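Local coordinates for aerobactin synthase IucC (Klebsiella pneumoniae, PDB 6CN7), which probably catalyses the ATP-dependent attachment of the second N-acetyl-N-hydroxylysine to a citryl intermediate, completing the iron-chelating siderophore aerobactin, at residues A[20-34]-A[47-60]. The protein carries 5 engineered substitutions. Sequence-based numbering, arbitrary orientation.
Sequences LAELEYEQVFHAESQ and QWRFSAERGIWGWL
R54 grips E24 end-on in a two-nitrogen salt bridge: NH1 reaches OE1 at 3.1 Å, nearly straight at 169°, on the syn side, while NH2 reaches OE2 at 2.9 Å from above the carboxylate plane. Both groups are held further. The A31 backbone N donates to the anti lone pair of E24 OE2, R54 NH1 also reaches G58 O, and L60 CD2 lies 3.6 Å over the guanidinium centre. One water gives hydrogens to E24 OE1 and A21 O and accepts from L60 N.

Beside this, Y25 and W59 form an offset edge-to-face pair, W59 presenting its edge, with planes at 77°. With CG anti to the backbone N, the Y25 ring reaches the G55–G58 type I turn, its edge meeting W57 O. A21 CB packs 3.4 Å from W59 NE1. Farther along, L20 CD1 sits over the rim of one W48 ring face.

Outside, E22 OE2 forms salt bridges with K140 and R492; R492, on helix 475-499, also makes a cation-pi contact with W59. Helix 20-25 passes 12.0 Å from strand 47-54 of the four-stranded antiparallel sheet, axes at 46°, with helix 76-87 touching L20 and W48, and helix 475-499 touching Y25 and W57.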
ATOM      1  N   LEU A  20     -20.028  -0.028 -25.411  1.00 39.27           N
ATOM      2  CA  LEU A  20     -20.766   0.594 -26.507  1.00 41.37           C
ATOM      3  C   LEU A  20     -22.265   0.589 -26.231  1.00 43.19           C
ATOM      4  O   LEU A  20     -22.951   1.598 -26.432  1.00 44.47           O
ATOM      5  CB  LEU A  20     -20.468  -0.127 -27.823  1.00 42.64           C
ATOM      6  CG  LEU A  20     -19.059  -0.007 -28.412  1.00 45.61           C
ATOM      7  CD1 LEU A  20     -18.938  -0.895 -29.641  1.00 44.52           C
ATOM      8  CD2 LEU A  20     -18.721   1.437 -28.766  1.00 46.15           C
ATOM      9  N   ALA A  21     -22.793  -0.546 -25.769  1.00 44.52           N
ATOM     10  CA  ALA A  21     -24.236  -0.671 -25.593  1.00 44.71           C
ATOM     11  C   ALA A  21     -24.750   0.265 -24.507  1.00 40.84           C
ATOM     12  O   ALA A  21     -25.793   0.904 -24.679  1.00 41.92           O
ATOM     13  CB  ALA A  21     -24.601  -2.119 -25.268  1.00 45.15           C
ATOM     14  N   GLU A  22     -24.036   0.362 -23.383  1.00 41.41           N
ATOM     15  CA  GLU A  22     -24.519   1.188 -22.281  1.00 45.18           C
ATOM     16  C   GLU A  22     -24.352   2.674 -22.589  1.00 44.99           C
ATOM     17  O   GLU A  22     -25.244   3.478 -22.294  1.00 45.35           O
ATOM     18  CB  GLU A  22     -23.794   0.817 -20.987  1.00 44.71           C
ATOM     19  CG  GLU A  22     -24.408   1.421 -19.723  1.00 47.20           C
ATOM     20  CD  GLU A  22     -25.780   0.858 -19.403  1.00 48.77           C
ATOM     21  OE1 GLU A  22     -26.060  -0.293 -19.792  1.00 48.19           O
ATOM     22  OE2 GLU A  22     -26.579   1.570 -18.760  1.00 52.99           O
ATOM     23  N   LEU A  23     -23.219   3.060 -23.180  1.00 44.77           N
ATOM     24  CA  LEU A  23     -23.023   4.463 -23.534  1.00 45.21           C
ATOM     25  C   LEU A  23     -23.984   4.904 -24.630  1.00 44.32           C
ATOM     26  O   LEU A  23     -24.365   6.078 -24.679  1.00 45.07           O
ATOM     27  CB  LEU A  23     -21.577   4.705 -23.969  1.00 43.42           C
ATOM     28  CG  LEU A  23     -20.516   4.578 -22.871  1.00 42.75           C
ATOM     29  CD1 LEU A  23     -19.128   4.587 -23.473  1.00 42.45           C
ATOM     30  CD2 LEU A  23     -20.653   5.694 -21.849  1.00 44.32           C
ATOM     31  N   GLU A  24     -24.385   3.987 -25.514  1.00 45.64           N
ATOM     32  CA  GLU A  24     -25.392   4.324 -26.518  1.00 48.68           C
ATOM     33  C   GLU A  24     -26.767   4.457 -25.878  1.00 50.52           C
ATOM     34  O   GLU A  24     -27.574   5.300 -26.285  1.00 49.42           O
ATOM     35  CB  GLU A  24     -25.406   3.264 -27.621  1.00 47.50           C
ATOM     36  CG  GLU A  24     -25.991   3.738 -28.956  1.00 42.08           C
ATOM     37  CD  GLU A  24     -27.492   3.519 -29.067  1.00 45.73           C
ATOM     38  OE1 GLU A  24     -28.086   2.913 -28.145  1.00 43.07           O
ATOM     39  OE2 GLU A  24     -28.082   3.953 -30.084  1.00 44.28           O
ATOM     40  N   TYR A  25     -27.046   3.633 -24.866  1.00 49.34           N
ATOM     41  CA  TYR A  25     -28.296   3.757 -24.126  1.00 49.00           C
ATOM     42  C   TYR A  25     -28.330   5.052 -23.323  1.00 46.66           C
ATOM     43  O   TYR A  25     -29.388   5.670 -23.179  1.00 45.06           O
ATOM     44  CB  TYR A  25     -28.479   2.547 -23.211  1.00 51.51           C
ATOM     45  CG  TYR A  25     -29.755   2.584 -22.409  1.00 53.85           C
ATOM     46  CD1 TYR A  25     -30.988   2.487 -23.033  1.00 54.94           C
ATOM     47  CD2 TYR A  25     -29.727   2.713 -21.026  1.00 54.20           C
ATOM     48  CE1 TYR A  25     -32.158   2.522 -22.306  1.00 56.63           C
ATOM     49  CE2 TYR A  25     -30.895   2.749 -20.292  1.00 54.95           C
ATOM     50  CZ  TYR A  25     -32.109   2.652 -20.937  1.00 56.74           C
ATOM     51  OH  TYR A  25     -33.277   2.686 -20.213  1.00 62.73           O
ATOM     52  N   GLU A  26     -27.181   5.474 -22.795  1.00 48.89           N
ATOM     53  CA  GLU A  26     -27.070   6.751 -22.102  1.00 53.11           C
ATOM     54  C   GLU A  26     -27.028   7.939 -23.055  1.00 52.89           C
ATOM     55  O   GLU A  26     -26.961   9.081 -22.589  1.00 53.58           O
ATOM     56  CB  GLU A  26     -25.819   6.759 -21.219  1.00 59.77           C
ATOM     57  CG  GLU A  26     -25.906   5.846 -20.007  1.00 68.12           C
ATOM     58  CD  GLU A  26     -26.973   6.286 -19.022  1.00 82.95           C
ATOM     59  OE1 GLU A  26     -27.362   7.472 -19.054  1.00 88.78           O
ATOM     60  OE2 GLU A  26     -27.423   5.445 -18.216  1.00 88.67           O
ATOM     61  N   GLN A  27     -27.053   7.700 -24.366  1.00 56.65           N
ATOM     62  CA  GLN A  27     -27.098   8.741 -25.389  1.00 57.85           C
ATOM     63  C   GLN A  27     -25.797   9.528 -25.496  1.00 56.40           C
ATOM     64  O   GLN A  27     -25.788  10.636 -26.044  1.00 60.88           O
ATOM     65  CB  GLN A  27     -28.271   9.700 -25.159  1.00 64.17           C
ATOM     66  CG  GLN A  27     -29.629   9.052 -25.366  1.00 71.51           C
ATOM     67  CD  GLN A  27     -30.773  10.032 -25.220  1.00 80.64           C
ATOM     68  OE1 GLN A  27     -30.698  10.985 -24.443  1.00 82.57           O
ATOM     69  NE2 GLN A  27     -31.842   9.807 -25.977  1.00 84.62           N
ATOM     70  N   VAL A  28     -24.687   8.984 -24.988  1.00 51.34           N
ATOM     71  CA  VAL A  28     -23.381   9.571 -25.273  1.00 49.43           C
ATOM     72  C   VAL A  28     -23.150   9.619 -26.777  1.00 53.67           C
ATOM     73  O   VAL A  28     -22.525  10.555 -27.292  1.00 59.20           O
ATOM     74  CB  VAL A  28     -22.276   8.778 -24.547  1.00 48.26           C
ATOM     75  CG1 VAL A  28     -20.889   9.287 -24.936  1.00 48.45           C
ATOM     76  CG2 VAL A  28     -22.475   8.867 -23.040  1.00 46.66           C
ATOM     77  N   PHE A  29     -23.638   8.614 -27.497  1.00 52.54           N
ATOM     78  CA  PHE A  29     -23.666   8.625 -28.951  1.00 54.95           C
ATOM     79  C   PHE A  29     -24.836   7.758 -29.400  1.00 52.97           C
ATOM     80  O   PHE A  29     -25.431   7.030 -28.602  1.00 51.52           O
ATOM     81  CB  PHE A  29     -22.337   8.137 -29.542  1.00 55.18           C
ATOM     82  CG  PHE A  29     -21.711   7.003 -28.782  1.00 53.26           C
ATOM     83  CD1 PHE A  29     -22.327   5.765 -28.728  1.00 48.86           C
ATOM     84  CD2 PHE A  29     -20.498   7.169 -28.133  1.00 52.84           C
ATOM     85  CE1 PHE A  29     -21.751   4.720 -28.032  1.00 47.61           C
ATOM     86  CE2 PHE A  29     -19.918   6.126 -27.436  1.00 51.91           C
ATOM     87  CZ  PHE A  29     -20.544   4.901 -27.386  1.00 48.16           C
ATOM     88  N   HIS A  30     -25.168   7.844 -30.686  1.00 50.01           N
ATOM     89  CA  HIS A  30     -26.341   7.174 -31.234  1.00 50.75           C
ATOM     90  C   HIS A  30     -25.924   6.224 -32.347  1.00 54.85           C
ATOM     91  O   HIS A  30     -25.257   6.633 -33.304  1.00 58.19           O
ATOM     92  CB  HIS A  30     -27.356   8.189 -31.764  1.00 55.60           C
ATOM     93  CG  HIS A  30     -27.945   9.065 -30.702  1.00 61.84           C
ATOM     94  ND1 HIS A  30     -27.295  10.177 -30.208  1.00 63.39           N
ATOM     95  CD2 HIS A  30     -29.121   8.991 -30.036  1.00 62.66           C
ATOM     96  CE1 HIS A  30     -28.048  10.751 -29.287  1.00 63.05           C
ATOM     97  NE2 HIS A  30     -29.160  10.050 -29.163  1.00 62.78           N
ATOM     98  N   ALA A  31     -26.330   4.963 -32.223  1.00 53.74           N
ATOM     99  CA  ALA A  31     -26.015   3.961 -33.230  1.00 52.69           C
ATOM    100  C   ALA A  31     -26.929   4.132 -34.434  1.00 54.42           C
ATOM    101  O   ALA A  31     -28.147   4.265 -34.287  1.00 54.43           O
ATOM    102  CB  ALA A  31     -26.165   2.555 -32.654  1.00 53.58           C
ATOM    103  N   GLU A  32     -26.339   4.129 -35.625  1.00 57.43           N
ATOM    104  CA  GLU A  32     -27.099   4.218 -36.861  1.00 59.22           C
ATOM    105  C   GLU A  32     -27.357   2.820 -37.401  1.00 59.03           C
ATOM    106  O   GLU A  32     -26.447   1.987 -37.446  1.00 50.88           O
ATOM    107  CB  GLU A  32     -26.354   5.057 -37.900  1.00 56.97           C
ATOM    108  CG  GLU A  32     -26.198   6.504 -37.495  1.00 60.37           C
ATOM    109  CD  GLU A  32     -25.518   7.344 -38.556  1.00 66.67           C
ATOM    110  OE1 GLU A  32     -25.984   7.323 -39.713  1.00 69.32           O
ATOM    111  OE2 GLU A  32     -24.517   8.020 -38.232  1.00 68.34           O
ATOM    112  N   SER A  33     -28.595   2.568 -37.805  1.00 66.57           N
ATOM    113  CA  SER A  33     -28.949   1.272 -38.360  1.00 72.21           C
ATOM    114  C   SER A  33     -28.415   1.146 -39.779  1.00 77.46           C
ATOM    115  O   SER A  33     -28.653   2.014 -40.625  1.00 81.45           O
ATOM    116  CB  SER A  33     -30.465   1.085 -38.351  1.00 76.12           C
ATOM    117  OG  SER A  33     -30.837  -0.058 -39.100  1.00 78.62           O
ATOM    118  N   GLN A  34     -27.680   0.067 -40.035  1.00 76.86           N
ATOM    119  CA  GLN A  34     -27.260  -0.288 -41.381  1.00 77.29           C
ATOM    120  C   GLN A  34     -28.181  -1.323 -42.013  1.00 81.19           C
ATOM    121  O   GLN A  34     -27.849  -1.876 -43.066  1.00 81.24           O
ATOM    122  CB  GLN A  34     -25.821  -0.806 -41.366  1.00 74.30           C
ATOM    123  CG  GLN A  34     -24.778   0.279 -41.163  1.00 75.12           C
ATOM    124  CD  GLN A  34     -23.367  -0.232 -41.370  1.00 79.02           C
ATOM    125  OE1 GLN A  34     -23.145  -1.434 -41.505  1.00 82.45           O
ATOM    126  NE2 GLN A  34     -22.405   0.682 -41.404  1.00 79.23           N
ATOM    127  N   GLN A  47     -14.785   3.962 -36.326  1.00 59.51           N
ATOM    128  CA  GLN A  47     -16.145   3.488 -36.540  1.00 57.81           C
ATOM    129  C   GLN A  47     -16.235   2.046 -36.071  1.00 58.47           C
ATOM    130  O   GLN A  47     -15.410   1.212 -36.455  1.00 60.12           O
ATOM    131  CB  GLN A  47     -16.552   3.581 -38.014  1.00 52.68           C
ATOM    132  CG  GLN A  47     -17.910   2.950 -38.319  1.00 57.97           C
ATOM    133  CD  GLN A  47     -18.239   2.963 -39.794  1.00 61.84           C
ATOM    134  OE1 GLN A  47     -17.527   2.375 -40.605  1.00 62.70           O
ATOM    135  NE2 GLN A  47     -19.327   3.633 -40.151  1.00 62.87           N
ATOM    136  N   TRP A  48     -17.241   1.759 -35.253  1.00 56.85           N
ATOM    137  CA  TRP A  48     -17.497   0.417 -34.751  1.00 54.34           C
ATOM    138  C   TRP A  48     -18.710  -0.155 -35.467  1.00 53.96           C
ATOM    139  O   TRP A  48     -19.772   0.474 -35.493  1.00 54.78           O
ATOM    140  CB  TRP A  48     -17.728   0.429 -33.239  1.00 49.27           C
ATOM    141  CG  TRP A  48     -16.486   0.728 -32.473  1.00 50.40           C
ATOM    142  CD1 TRP A  48     -16.041   1.955 -32.078  1.00 51.78           C
ATOM    143  CD2 TRP A  48     -15.514  -0.217 -32.016  1.00 49.86           C
ATOM    144  NE1 TRP A  48     -14.852   1.834 -31.402  1.00 51.80           N
ATOM    145  CE2 TRP A  48     -14.507   0.508 -31.349  1.00 51.97           C
ATOM    146  CE3 TRP A  48     -15.399  -1.607 -32.104  1.00 48.09           C
ATOM    147  CZ2 TRP A  48     -13.402  -0.110 -30.772  1.00 52.53           C
ATOM    148  CZ3 TRP A  48     -14.301  -2.219 -31.530  1.00 49.38           C
ATOM    149  CH2 TRP A  48     -13.316  -1.471 -30.873  1.00 50.40           C
ATOM    150  N   ARG A  49     -18.543  -1.336 -36.056  1.00 51.76           N
ATOM    151  CA  ARG A  49     -19.612  -2.036 -36.752  1.00 51.94           C
ATOM    152  C   ARG A  49     -19.857  -3.372 -36.064  1.00 52.29           C
ATOM    153  O   ARG A  49     -18.933  -3.995 -35.532  1.00 51.70           O
ATOM    154  CB  ARG A  49     -19.267  -2.244 -38.231  1.00 58.69           C
ATOM    155  CG  ARG A  49     -19.082  -0.934 -38.987  1.00 63.74           C
ATOM    156  CD  ARG A  49     -18.684  -1.133 -40.440  1.00 68.67           C
ATOM    157  NE  ARG A  49     -19.742  -1.772 -41.222  1.00 76.55           N
ATOM    158  CZ  ARG A  49     -19.718  -3.027 -41.657  1.00 81.41           C
ATOM    159  NH1 ARG A  49     -18.682  -3.819 -41.404  1.00 83.43           N
ATOM    160  NH2 ARG A  49     -20.739  -3.498 -42.362  1.00 80.90           N
ATOM    161  N   PHE A  50     -21.116  -3.801 -36.066  1.00 47.83           N
ATOM    162  CA  PHE A  50     -21.511  -4.982 -35.310  1.00 47.37           C
ATOM    163  C   PHE A  50     -22.959  -5.315 -35.635  1.00 48.88           C
ATOM    164  O   PHE A  50     -23.669  -4.537 -36.279  1.00 49.16           O
ATOM    165  CB  PHE A  50     -21.339  -4.759 -33.805  1.00 47.29           C
ATOM    166  CG  PHE A  50     -22.115  -3.583 -33.275  1.00 47.53           C
ATOM    167  CD1 PHE A  50     -23.447  -3.717 -32.916  1.00 46.91           C
ATOM    168  CD2 PHE A  50     -21.512  -2.344 -33.138  1.00 50.18           C
ATOM    169  CE1 PHE A  50     -24.160  -2.639 -32.430  1.00 48.59           C
ATOM    170  CE2 PHE A  50     -22.224  -1.261 -32.653  1.00 51.54           C
ATOM    171  CZ  PHE A  50     -23.549  -1.411 -32.300  1.00 50.16           C
ATOM    172  N   SER A  51     -23.387  -6.482 -35.166  1.00 49.64           N
ATOM    173  CA  SER A  51     -24.776  -6.904 -35.234  1.00 51.58           C
ATOM    174  C   SER A  51     -25.387  -6.796 -33.845  1.00 51.84           C
ATOM    175  O   SER A  51     -24.728  -7.091 -32.841  1.00 45.97           O
ATOM    176  CB  SER A  51     -24.897  -8.340 -35.747  1.00 52.76           C
ATOM    177  OG  SER A  51     -24.299  -8.472 -37.023  1.00 58.66           O
ATOM    178  N   ALA A  52     -26.646  -6.373 -33.786  1.00 52.33           N
ATOM    179  CA  ALA A  52     -27.296  -6.185 -32.501  1.00 49.15           C
ATOM    180  C   ALA A  52     -28.803  -6.190 -32.692  1.00 53.69           C
ATOM    181  O   ALA A  52     -29.314  -6.044 -33.805  1.00 55.72           O
ATOM    182  CB  ALA A  52     -26.849  -4.879 -31.832  1.00 45.25           C
ATOM    183  N   GLU A  53     -29.502  -6.367 -31.576  1.00 53.66           N
ATOM    184  CA  GLU A  53     -30.951  -6.267 -31.512  1.00 54.74           C
ATOM    185  C   GLU A  53     -31.292  -5.313 -30.380  1.00 50.15           C
ATOM    186  O   GLU A  53     -30.742  -5.433 -29.281  1.00 51.51           O
ATOM    187  CB  GLU A  53     -31.586  -7.642 -31.279  1.00 60.56           C
ATOM    188  CG  GLU A  53     -33.100  -7.632 -31.163  1.00 68.08           C
ATOM    189  CD  GLU A  53     -33.668  -9.015 -30.902  1.00 72.26           C
ATOM    190  OE1 GLU A  53     -32.889  -9.992 -30.928  1.00 72.26           O
ATOM    191  OE2 GLU A  53     -34.892  -9.126 -30.668  1.00 74.78           O
ATOM    192  N   ARG A  54     -32.179  -4.360 -30.647  1.00 47.81           N
ATOM    193  CA  ARG A  54     -32.520  -3.340 -29.663  1.00 47.52           C
ATOM    194  C   ARG A  54     -33.728  -3.810 -28.860  1.00 49.67           C
ATOM    195  O   ARG A  54     -34.790  -4.085 -29.430  1.00 47.66           O
ATOM    196  CB  ARG A  54     -32.801  -1.996 -30.336  1.00 45.19           C
ATOM    197  CG  ARG A  54     -32.818  -0.829 -29.359  1.00 46.28           C
ATOM    198  CD  ARG A  54     -33.110   0.504 -30.033  1.00 46.68           C
ATOM    199  NE  ARG A  54     -31.990   1.004 -30.831  1.00 50.66           N
ATOM    200  CZ  ARG A  54     -30.912   1.598 -30.330  1.00 53.19           C
ATOM    201  NH1 ARG A  54     -30.780   1.762 -29.020  1.00 55.12           N
ATOM    202  NH2 ARG A  54     -29.955   2.025 -31.142  1.00 56.66           N
ATOM    203  N   GLY A  55     -33.561  -3.904 -27.541  1.00 48.65           N
ATOM    204  CA  GLY A  55     -34.605  -4.396 -26.670  1.00 46.29           C
ATOM    205  C   GLY A  55     -35.651  -3.345 -26.351  1.00 47.35           C
ATOM    206  O   GLY A  55     -35.623  -2.214 -26.838  1.00 46.20           O
ATOM    207  N   ILE A  56     -36.591  -3.737 -25.486  1.00 45.82           N
ATOM    208  CA  ILE A  56     -37.750  -2.897 -25.202  1.00 46.13           C
ATOM    209  C   ILE A  56     -37.375  -1.635 -24.435  1.00 42.43           C
ATOM    210  O   ILE A  56     -38.146  -0.669 -24.430  1.00 43.88           O
ATOM    211  CB  ILE A  56     -38.814  -3.698 -24.428  1.00 50.84           C
ATOM    212  CG1 ILE A  56     -40.123  -2.909 -24.360  1.00 53.56           C
ATOM    213  CG2 ILE A  56     -38.323  -4.040 -23.020  1.00 52.31           C
ATOM    214  CD1 ILE A  56     -41.309  -3.727 -23.895  1.00 52.23           C
ATOM    215  N   TRP A  57     -36.218  -1.612 -23.776  1.00 39.17           N
ATOM    216  CA  TRP A  57     -35.782  -0.416 -23.069  1.00 40.46           C
ATOM    217  C   TRP A  57     -35.081   0.588 -23.974  1.00 45.37           C
ATOM    218  O   TRP A  57     -34.812   1.708 -23.532  1.00 50.23           O
ATOM    219  CB  TRP A  57     -34.846  -0.799 -21.922  1.00 41.35           C
ATOM    220  CG  TRP A  57     -35.550  -1.485 -20.799  1.00 41.94           C
ATOM    221  CD1 TRP A  57     -35.639  -2.827 -20.584  1.00 45.17           C
ATOM    222  CD2 TRP A  57     -36.276  -0.859 -19.738  1.00 42.18           C
ATOM    223  NE1 TRP A  57     -36.373  -3.077 -19.452  1.00 44.02           N
ATOM    224  CE2 TRP A  57     -36.776  -1.884 -18.912  1.00 45.04           C
ATOM    225  CE3 TRP A  57     -36.552   0.471 -19.405  1.00 45.43           C
ATOM    226  CZ2 TRP A  57     -37.537  -1.622 -17.774  1.00 45.25           C
ATOM    227  CZ3 TRP A  57     -37.308   0.729 -18.279  1.00 45.48           C
ATOM    228  CH2 TRP A  57     -37.790  -0.312 -17.474  1.00 43.82           C
ATOM    229  N   GLY A  58     -34.799   0.226 -25.221  1.00 43.70           N
ATOM    230  CA  GLY A  58     -33.955   1.034 -26.074  1.00 47.44           C
ATOM    231  C   GLY A  58     -32.485   0.702 -25.972  1.00 49.19           C
ATOM    232  O   GLY A  58     -31.661   1.421 -26.549  1.00 54.30           O
ATOM    233  N   TRP A  59     -32.134  -0.366 -25.262  1.00 44.61           N
ATOM    234  CA  TRP A  59     -30.749  -0.744 -25.023  1.00 42.92           C
ATOM    235  C   TRP A  59     -30.369  -1.891 -25.951  1.00 45.35           C
ATOM    236  O   TRP A  59     -31.130  -2.854 -26.096  1.00 42.55           O
ATOM    237  CB  TRP A  59     -30.565  -1.143 -23.560  1.00 42.06           C
ATOM    238  CG  TRP A  59     -29.248  -1.762 -23.248  1.00 41.97           C
ATOM    239  CD1 TRP A  59     -28.024  -1.172 -23.331  1.00 44.27           C
ATOM    240  CD2 TRP A  59     -29.022  -3.093 -22.774  1.00 40.11           C
ATOM    241  NE1 TRP A  59     -27.044  -2.057 -22.949  1.00 41.55           N
ATOM    242  CE2 TRP A  59     -27.632  -3.244 -22.602  1.00 38.37           C
ATOM    243  CE3 TRP A  59     -29.860  -4.174 -22.484  1.00 43.84           C
ATOM    244  CZ2 TRP A  59     -27.062  -4.431 -22.155  1.00 36.90           C
ATOM    245  CZ3 TRP A  59     -29.290  -5.353 -22.038  1.00 42.48           C
ATOM    246  CH2 TRP A  59     -27.905  -5.472 -21.878  1.00 38.43           C
ATOM    247  N   LEU A  60     -29.195  -1.783 -26.573  1.00 48.32           N
ATOM    248  CA  LEU A  60     -28.769  -2.740 -27.588  1.00 46.56           C
ATOM    249  C   LEU A  60     -28.258  -4.035 -26.968  1.00 45.67           C
ATOM    250  O   LEU A  60     -27.573  -4.025 -25.942  1.00 46.41           O
ATOM    251  CB  LEU A  60     -27.670  -2.131 -28.456  1.00 45.40           C
ATOM    252  CG  LEU A  60     -28.070  -0.944 -29.334  1.00 46.47           C
ATOM    253  CD1 LEU A  60     -26.833  -0.223 -29.839  1.00 48.44           C
ATOM    254  CD2 LEU A  60     -28.932  -1.411 -30.496  1.00 43.85           C
TER
HETATM  255  O   HOH W   1     -27.954   0.805 -26.412  1.00 36.66           O